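PDB 3TQC: pantothenate kinase from Coxiella burnetii, which phosphorylates pantothenate with ATP to give 4'-phosphopantothenate, the first of the five steps of coenzyme A biosynthesis. Local coordinates for residues Ala72-Gln77 / Trp119-Asn124. Sequence-based numbering, arbitrary orientation.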
# COMPACT_ATOMS: atom_id res chain seq x y z
N ALA B 72 -5.09 17.96 -0.43
CA ALA B 72 -3.63 17.86 -0.26
C ALA B 72 -2.96 17.20 -1.46
O ALA B 72 -1.92 17.68 -1.94
CB ALA B 72 -3.27 17.10 1.03
N ARG B 73 -3.57 16.12 -1.94
CA ARG B 73 -3.04 15.38 -3.09
C ARG B 73 -3.15 16.25 -4.34
O ARG B 73 -2.25 16.28 -5.17
CB ARG B 73 -3.82 14.07 -3.27
CG ARG B 73 -3.25 13.01 -4.23
CD ARG B 73 -1.75 12.82 -4.19
NE ARG B 73 -1.17 12.49 -2.89
CZ ARG B 73 -0.37 11.45 -2.64
NH1 ARG B 73 -0.07 10.57 -3.58
NH2 ARG B 73 0.12 11.28 -1.42
N GLN B 74 -4.24 16.99 -4.45
CA GLN B 74 -4.39 17.94 -5.54
C GLN B 74 -3.32 19.01 -5.50
O GLN B 74 -2.72 19.33 -6.52
CB GLN B 74 -5.78 18.58 -5.53
CG GLN B 74 -6.89 17.58 -5.83
CD GLN B 74 -8.27 18.23 -5.80
OE1 GLN B 74 -8.41 19.40 -5.42
NE2 GLN B 74 -9.29 17.47 -6.21
N THR B 75 -3.04 19.55 -4.32
CA THR B 75 -2.03 20.58 -4.21
C THR B 75 -0.66 20.00 -4.55
O THR B 75 0.11 20.63 -5.28
CB THR B 75 -2.03 21.20 -2.81
OG1 THR B 75 -3.33 21.78 -2.57
CG2 THR B 75 -0.96 22.29 -2.70
N LEU B 76 -0.39 18.80 -4.06
CA LEU B 76 0.87 18.11 -4.33
C LEU B 76 1.07 17.88 -5.84
O LEU B 76 2.15 18.15 -6.40
CB LEU B 76 0.91 16.78 -3.57
CG LEU B 76 2.16 15.92 -3.76
CD1 LEU B 76 3.35 16.68 -3.19
CD2 LEU B 76 2.00 14.52 -3.14
N GLN B 77 0.03 17.38 -6.48
CA GLN B 77 0.01 17.23 -7.92
C GLN B 77 0.37 18.56 -8.60
O GLN B 77 1.30 18.59 -9.41
CB GLN B 77 -1.37 16.72 -8.36
CG GLN B 77 -1.51 16.39 -9.84
CD GLN B 77 -1.76 17.60 -10.71
OE1 GLN B 77 -2.40 18.56 -10.28
NE2 GLN B 77 -1.24 17.59 -11.94
N TRP B 119 -17.77 19.73 -1.59
CA TRP B 119 -16.60 20.61 -1.63
C TRP B 119 -16.15 20.94 -3.05
O TRP B 119 -15.92 20.05 -3.85
CB TRP B 119 -15.44 20.01 -0.85
CG TRP B 119 -15.59 20.25 0.58
CD1 TRP B 119 -15.36 21.41 1.25
CD2 TRP B 119 -16.07 19.32 1.54
NE1 TRP B 119 -15.65 21.26 2.58
CE2 TRP B 119 -16.09 19.98 2.79
CE3 TRP B 119 -16.49 18.00 1.48
CZ2 TRP B 119 -16.50 19.36 3.95
CZ3 TRP B 119 -16.90 17.38 2.63
CH2 TRP B 119 -16.89 18.06 3.86
N PRO B 120 -16.00 22.24 -3.35
CA PRO B 120 -15.77 22.65 -4.73
C PRO B 120 -14.43 22.22 -5.32
O PRO B 120 -14.26 22.30 -6.53
CB PRO B 120 -15.89 24.19 -4.67
CG PRO B 120 -15.57 24.55 -3.28
CD PRO B 120 -16.10 23.41 -2.45
N ASP B 121 -13.48 21.77 -4.50
CA ASP B 121 -12.24 21.19 -5.05
C ASP B 121 -12.45 19.78 -5.59
O ASP B 121 -11.60 19.28 -6.31
CB ASP B 121 -11.10 21.15 -4.02
CG ASP B 121 -10.46 22.52 -3.81
OD1 ASP B 121 -10.75 23.45 -4.59
OD2 ASP B 121 -9.68 22.67 -2.85
N HIS B 122 -13.55 19.14 -5.24
CA HIS B 122 -13.79 17.79 -5.70
C HIS B 122 -15.26 17.41 -5.76
O HIS B 122 -15.69 16.46 -5.12
CB HIS B 122 -12.96 16.80 -4.88
CG HIS B 122 -13.09 16.97 -3.40
ND1 HIS B 122 -14.22 16.59 -2.71
CD2 HIS B 122 -12.21 17.42 -2.48
CE1 HIS B 122 -14.03 16.83 -1.42
NE2 HIS B 122 -12.82 17.34 -1.26
N PRO B 123 -16.04 18.14 -6.57
CA PRO B 123 -17.47 17.89 -6.65
C PRO B 123 -17.83 16.61 -7.39
O PRO B 123 -18.96 16.14 -7.25
CB PRO B 123 -17.97 19.10 -7.45
CG PRO B 123 -16.87 19.38 -8.39
CD PRO B 123 -15.60 19.10 -7.60
N ASN B 124 -16.90 16.07 -8.17
CA ASN B 124 -17.18 14.89 -8.99
C ASN B 124 -16.73 13.64 -8.29
O ASN B 124 -15.53 13.36 -8.19
CB ASN B 124 -16.55 15.02 -10.37
CG ASN B 124 -17.17 16.14 -11.17
OD1 ASN B 124 -18.37 16.36 -11.08
ND2 ASN B 124 -16.36 16.85 -11.95
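The flat amide of Gln74 faces the 119-124 loop with the backbone carbonyl oxygen Asp121 O lying nearly in its plane. Gln74 NE2 donates to Asp121 O at 2.9 Å, with an N-H...O angle of 156°, so the bond is fairly straight at the donor. At the acceptor the fit is poorer, since NE2 sits above the carbonyl plane, 38° out of it, and is not aligned with a lone pair. At the other end of the amide, Gln74 OE1 lies beside Asp121 CB at 3.5 Å and also 3.3 Å from Asp121 O, two acceptors with no bond between them. Asp121's carboxylate plane is turned 55° from the amide. His122 approaches with its CB, 4.0 Å from Gln74 NE2, while its ring is turned more steeply to the amide; Trp119 O lies over one face of this ring, off-centre.

Gln74 spans the gap because its chain runs fully extended beyond CG, bridging backbones whose nearest CA atoms, those of Gln74 and Asp121, are 8.5 Å apart. The contact joins the long helix 52-84 to the connection between helix 105-116, which follows the Walker A loop, and edge strand 125-129 of the P-loop kinase fold. Here the chain reverses in a type I beta turn, Trp119 to His122, closed by His122 N to Trp119 O at 2.9 Å. The buried His122 ring ties this turn to the same helix, its NE2 hydrogen-bonding Ser67 OG, while ND1 makes a weak bond to Leu116 O. Elsewhere around helix 52-84, Ala72 packs on Leu76 of the second subunit.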